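Local coordinates for inactive Zymogen C11 Protease (Parabacteroides distasonis, PDB 6MZO), which probably acts, once activated, as a clostripain-like cysteine protease of family C11 in clan CD, and is captured here as an inactive zymogen, at residues Leu45-Leu50 against Met202-Glu206; Met141-Asp145 against Trp346-Leu350. All coordinates share one frame. Numbering follows the deposited sequence.

Contact 1: Leu45-Leu50 against Met202-Glu206; sequences LNNGNL and MFKKE
F203 does most of the work in this contact. Its CB points toward 45-50, and chi1 near -79° with chi2 near -78° lays the ring against the turn and the start of strand 49-54. L45 to G48 form a type I' beta turn, closed by a hydrogen bond from G48 N to L45 O at 2.9 Å. N46 (48/46) and N47 (66/14) both take positive phi. The nearest CA atoms are those of L45 and F203, 5.7 Å apart. L45 (chi1 m, chi2 t) sets its CB over one face of the ring, and its CD2 lies 3.6 Å from F203 CD2. The carbonyl N49 O meets the ring edge, 3.3 Å from F203 CE1. G48 CA is 3.7 Å from F203 CD1; a CB on G48 would clash there. L50 CB lies 3.9 Å from F203 CZ. N46, with chi1 t, donates a hydrogen bond from ND2 to F203 O at 2.9 Å. A water oxygen lies 3.1 Å from N46 O and 2.9 Å from F203 O, within bridging reach. R13 hydrogen-bonds to the carbonyls of M202, K204 and K205. The contact sets a helix-to-strand turn on the end of helix 195-203. L45 and L50 rest on helix 26-43, and F203 reaches V15 of strand 14-19.

Contact 2: Met141-Asp145 against Trp346-Leu350; sequences MEIND and WYKDL
I143 puts its CG2 against L350 CD2 at 3.3 Å, and the same methyl lies 4.3 Å from W346 CZ2, oblique to the indole. Both chi angles of I143 are t, and its CB points toward 346-350. E142 sits at the N-cap position of helix 143-150, so I143 and N144 lie in its first turn, with phi/psi near -62/-46 and -65/-41. The other segment leaves helix 341-347 through a type I beta turn from Y347 to L350, with a hydrogen bond from L350 N to Y347 O at 3.0 Å. L350 (-75/144) occupies the N-cap position of helix 351-357. The nearest CA atoms are those of N144 and L350, 6.8 Å apart. N144, chi1 m and chi2 near 8°, donates a hydrogen bond from ND2 to D349 O at 3.0 Å. The CB of L350 points sideways, but its m, t rotamer carries CD2 to I143 and to 3.2 Å from N144 OD1. The CB of W346 also points sideways; with chi1 t the indole swings toward I143. W120 touches I143 and W346, while E169 of helix 168-173 touches I143 and L350. A helix N-terminus thus packs on a beta turn between two helices, joining the C-terminal helices to the alpha/beta part of the clostripain-family fold.

Both contacts are partly buried and pair an apolar patch with one asparagine-to-carbonyl hydrogen bond. F203 and L50 in contact 1 and I143 and L350 in contact 2 are buried. N46 is exposed and N144 partly exposed, so each asparagine belongs to the more open part of its contact. The contacts lie on opposite sides of the chain's centre, with centres 33 Å apart. Contact 1 is farther out, yet it buries more surface, 306 against 184 Å². They share no helix or strand. Contact 1 joins a turn entering strand 49-54 to the end of helix 195-203, and one aromatic ring dominates it. Contact 2 works through I143 and L350, with N144 covered to a similar extent. A water lies within bridging reach in contact 1.

Contact 1: Leu45-Leu50 against Met202-Glu206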
loop_
_atom_site.group_PDB
_atom_site.type_symbol
_atom_site.label_atom_id
_atom_site.label_comp_id
_atom_site.label_asym_id
_atom_site.label_seq_id
_atom_site.Cartn_x
_atom_site.Cartn_y
_atom_site.Cartn_z
ATOM N N LEU A 45 -10.650 -16.598 -13.542
ATOM C CA LEU A 45 -10.960 -15.284 -13.067
ATOM C C LEU A 45 -12.398 -15.092 -12.638
ATOM O O LEU A 45 -12.817 -13.936 -12.464
ATOM C CB LEU A 45 -10.676 -14.238 -14.164
ATOM C CG LEU A 45 -9.181 -14.167 -14.528
ATOM C CD1 LEU A 45 -9.036 -13.103 -15.675
ATOM C CD2 LEU A 45 -8.371 -13.838 -13.281
ATOM N N ASN A 46 -13.173 -16.193 -12.456
ATOM C CA ASN A 46 -14.543 -16.100 -12.021
ATOM C C ASN A 46 -15.324 -15.064 -12.826
ATOM O O ASN A 46 -16.053 -14.294 -12.257
ATOM C CB ASN A 46 -14.505 -15.748 -10.507
ATOM C CG ASN A 46 -15.842 -15.955 -9.835
ATOM O OD1 ASN A 46 -16.589 -16.874 -10.193
ATOM N ND2 ASN A 46 -16.164 -15.107 -8.865
ATOM N N ASN A 47 -15.164 -15.095 -14.154
ATOM C CA ASN A 47 -15.901 -14.219 -15.063
ATOM C C ASN A 47 -15.570 -12.745 -14.914
ATOM O O ASN A 47 -16.329 -11.905 -15.474
ATOM C CB ASN A 47 -17.448 -14.443 -14.922
ATOM C CG ASN A 47 -17.824 -15.894 -15.138
ATOM O OD1 ASN A 47 -18.618 -16.512 -14.377
ATOM N ND2 ASN A 47 -17.229 -16.490 -16.155
ATOM N N GLY A 48 -14.495 -12.437 -14.227
ATOM C CA GLY A 48 -14.080 -11.034 -14.056
ATOM C C GLY A 48 -13.171 -10.527 -15.205
ATOM O O GLY A 48 -12.767 -11.319 -16.084
ATOM N N ASN A 49 -12.822 -9.225 -15.177
ATOM C CA ASN A 49 -11.930 -8.651 -16.202
ATOM C C ASN A 49 -10.634 -8.229 -15.590
ATOM O O ASN A 49 -10.664 -7.594 -14.551
ATOM C CB ASN A 49 -12.577 -7.434 -16.857
ATOM C CG ASN A 49 -13.900 -7.758 -17.455
ATOM O OD1 ASN A 49 -13.986 -8.612 -18.359
ATOM N ND2 ASN A 49 -14.984 -7.100 -16.934
ATOM N N LEU A 50 -9.501 -8.559 -16.227
ATOM C CA LEU A 50 -8.195 -8.175 -15.661
ATOM C C LEU A 50 -7.523 -7.236 -16.693
ATOM O O LEU A 50 -7.247 -7.674 -17.816
ATOM C CB LEU A 50 -7.320 -9.376 -15.434
ATOM C CG LEU A 50 -5.942 -9.022 -14.810
ATOM C CD1 LEU A 50 -5.966 -8.302 -13.408
ATOM C CD2 LEU A 50 -5.166 -10.300 -14.781
ATOM N N MET A 202 -8.490 -12.252 -5.938
ATOM C CA MET A 202 -8.963 -10.890 -6.302
ATOM C C MET A 202 -10.349 -10.880 -6.999
ATOM O O MET A 202 -10.953 -9.828 -7.077
ATOM C CB MET A 202 -7.942 -10.177 -7.252
ATOM C CG MET A 202 -6.627 -10.078 -6.639
ATOM S SD MET A 202 -5.617 -9.173 -8.007
ATOM C CE MET A 202 -3.966 -9.648 -7.666
ATOM N N PHE A 203 -10.770 -12.028 -7.526
ATOM C CA PHE A 203 -11.936 -12.071 -8.417
ATOM C C PHE A 203 -13.102 -12.874 -7.815
ATOM O O PHE A 203 -14.079 -13.091 -8.507
ATOM C CB PHE A 203 -11.515 -12.652 -9.774
ATOM C CG PHE A 203 -10.822 -11.654 -10.636
ATOM C CD1 PHE A 203 -11.556 -10.703 -11.311
ATOM C CD2 PHE A 203 -9.393 -11.576 -10.710
ATOM C CE1 PHE A 203 -10.951 -9.778 -12.102
ATOM C CE2 PHE A 203 -8.765 -10.650 -11.479
ATOM C CZ PHE A 203 -9.525 -9.691 -12.180
ATOM N N LYS A 204 -12.987 -13.370 -6.579
ATOM C CA LYS A 204 -14.207 -13.951 -5.877
ATOM C C LYS A 204 -15.321 -12.879 -5.822
ATOM O O LYS A 204 -15.056 -11.658 -5.854
ATOM C CB LYS A 204 -13.830 -14.426 -4.504
ATOM C CG LYS A 204 -12.844 -15.660 -4.622
ATOM C CD LYS A 204 -12.435 -16.166 -3.246
ATOM C CE LYS A 204 -11.327 -17.221 -3.403
ATOM N NZ LYS A 204 -10.857 -17.674 -2.028
ATOM N N LYS A 205 -16.558 -13.341 -5.749
ATOM C CA LYS A 205 -17.684 -12.377 -5.789
ATOM C C LYS A 205 -17.440 -11.240 -4.835
ATOM O O LYS A 205 -17.608 -10.073 -5.248
ATOM C CB LYS A 205 -18.966 -13.139 -5.484
ATOM C CG LYS A 205 -20.236 -12.327 -5.739
ATOM C CD LYS A 205 -21.370 -13.324 -5.705
ATOM C CE LYS A 205 -22.604 -12.617 -5.248
ATOM N NZ LYS A 205 -23.118 -11.716 -6.264
ATOM N N GLU A 206 -17.066 -11.545 -3.572
ATOM C CA GLU A 206 -16.417 -10.607 -2.669
ATOM C C GLU A 206 -14.912 -10.863 -2.775
ATOM O O GLU A 206 -14.489 -12.032 -2.662
ATOM C CB GLU A 206 -16.831 -10.778 -1.267
ATOM C CG GLU A 206 -18.362 -10.436 -1.104
ATOM C CD GLU A 206 -18.908 -10.608 0.287
ATOM O OE1 GLU A 206 -18.129 -10.567 1.256
ATOM O OE2 GLU A 206 -20.151 -10.781 0.405
HETATM O O HOH W 1 -14.869 -11.788 -10.934
#

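Contact 2: Met141-Asp145 against Trp346-Leu350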
loop_
_atom_site.group_PDB
_atom_site.type_symbol
_atom_site.label_atom_id
_atom_site.label_comp_id
_atom_site.label_asym_id
_atom_site.label_seq_id
_atom_site.Cartn_x
_atom_site.Cartn_y
_atom_site.Cartn_z
ATOM N N MET A 141 3.176 8.444 -5.443
ATOM C CA MET A 141 2.398 7.898 -4.338
ATOM C C MET A 141 2.367 8.825 -3.135
ATOM O O MET A 141 1.989 8.401 -2.040
ATOM C CB MET A 141 2.908 6.507 -3.950
ATOM C CG MET A 141 2.295 5.455 -4.860
ATOM S SD MET A 141 2.133 3.962 -3.956
ATOM C CE MET A 141 1.730 2.849 -5.292
ATOM N N GLU A 142 2.723 10.086 -3.378
ATOM C CA GLU A 142 2.435 11.198 -2.466
ATOM C C GLU A 142 0.988 11.146 -2.003
ATOM O O GLU A 142 0.047 11.231 -2.799
ATOM C CB GLU A 142 2.713 12.551 -3.137
ATOM N N ILE A 143 0.827 11.023 -0.704
ATOM C CA ILE A 143 -0.447 10.625 -0.154
ATOM C C ILE A 143 -1.592 11.640 -0.467
ATOM O O ILE A 143 -2.645 11.243 -0.992
ATOM C CB ILE A 143 -0.226 10.343 1.355
ATOM C CG1 ILE A 143 -1.544 10.214 2.099
ATOM C CG2 ILE A 143 0.742 11.389 1.962
ATOM C CD1 ILE A 143 -1.354 9.744 3.592
ATOM N N ASN A 144 -1.375 12.964 -0.289
ATOM C CA ASN A 144 -2.531 13.847 -0.521
ATOM C C ASN A 144 -3.034 13.880 -1.983
ATOM O O ASN A 144 -4.252 13.885 -2.200
ATOM C CB ASN A 144 -2.257 15.263 -0.071
ATOM C CG ASN A 144 -2.216 15.419 1.446
ATOM O OD1 ASN A 144 -2.252 14.465 2.180
ATOM N ND2 ASN A 144 -2.071 16.652 1.907
ATOM N N ASP A 145 -2.122 13.907 -2.964
ATOM C CA ASP A 145 -2.555 13.998 -4.363
ATOM C C ASP A 145 -3.195 12.693 -4.775
ATOM O O ASP A 145 -4.248 12.694 -5.444
ATOM C CB ASP A 145 -1.395 14.303 -5.295
ATOM C CG ASP A 145 -0.915 15.715 -5.152
ATOM O OD1 ASP A 145 -1.709 16.552 -4.653
ATOM O OD2 ASP A 145 0.251 15.979 -5.525
ATOM N N TRP A 346 5.916 19.264 6.971
ATOM C CA TRP A 346 5.251 18.535 5.891
ATOM C C TRP A 346 4.075 17.703 6.406
ATOM O O TRP A 346 3.002 17.676 5.809
ATOM C CB TRP A 346 6.267 17.617 5.183
ATOM C CG TRP A 346 5.680 16.717 4.200
ATOM C CD1 TRP A 346 5.394 17.004 2.886
ATOM C CD2 TRP A 346 5.307 15.378 4.409
ATOM N NE1 TRP A 346 4.836 15.911 2.279
ATOM C CE2 TRP A 346 4.781 14.892 3.191
ATOM C CE3 TRP A 346 5.361 14.519 5.518
ATOM C CZ2 TRP A 346 4.310 13.583 3.051
ATOM C CZ3 TRP A 346 4.868 13.202 5.364
ATOM C CH2 TRP A 346 4.357 12.771 4.139
ATOM N N TYR A 347 4.290 17.045 7.526
ATOM C CA TYR A 347 3.294 16.178 8.089
ATOM C C TYR A 347 1.999 16.890 8.388
ATOM O O TYR A 347 0.950 16.263 8.385
ATOM C CB TYR A 347 3.835 15.564 9.371
ATOM C CG TYR A 347 3.084 14.364 9.872
ATOM C CD1 TYR A 347 3.044 13.141 9.154
ATOM C CD2 TYR A 347 2.434 14.455 11.082
ATOM C CE1 TYR A 347 2.395 12.014 9.698
ATOM C CE2 TYR A 347 1.768 13.368 11.632
ATOM C CZ TYR A 347 1.739 12.162 10.921
ATOM O OH TYR A 347 1.091 11.136 11.511
ATOM N N LYS A 348 2.086 18.200 8.662
ATOM C CA LYS A 348 0.916 18.979 9.090
ATOM C C LYS A 348 -0.155 19.132 8.008
ATOM O O LYS A 348 -1.307 19.454 8.313
ATOM C CB LYS A 348 1.358 20.342 9.622
ATOM C CG LYS A 348 2.147 20.170 10.956
ATOM C CD LYS A 348 2.628 21.518 11.524
ATOM C CE LYS A 348 3.231 21.295 12.894
ATOM N NZ LYS A 348 4.028 22.470 13.363
ATOM N N ASP A 349 0.184 18.793 6.774
ATOM C CA ASP A 349 -0.818 18.876 5.737
ATOM C C ASP A 349 -1.572 17.572 5.573
ATOM O O ASP A 349 -2.499 17.531 4.766
ATOM C CB ASP A 349 -0.189 19.250 4.419
ATOM C CG ASP A 349 0.329 20.682 4.412
ATOM O OD1 ASP A 349 -0.365 21.558 4.971
ATOM O OD2 ASP A 349 1.431 20.893 3.872
ATOM N N LEU A 350 -1.172 16.492 6.262
ATOM C CA LEU A 350 -1.939 15.220 6.106
ATOM C C LEU A 350 -3.282 15.221 6.850
ATOM O O LEU A 350 -3.401 15.762 7.949
ATOM C CB LEU A 350 -1.114 14.051 6.634
ATOM C CG LEU A 350 0.119 13.759 5.797
ATOM C CD1 LEU A 350 0.845 12.623 6.451
ATOM C CD2 LEU A 350 -0.301 13.380 4.403
#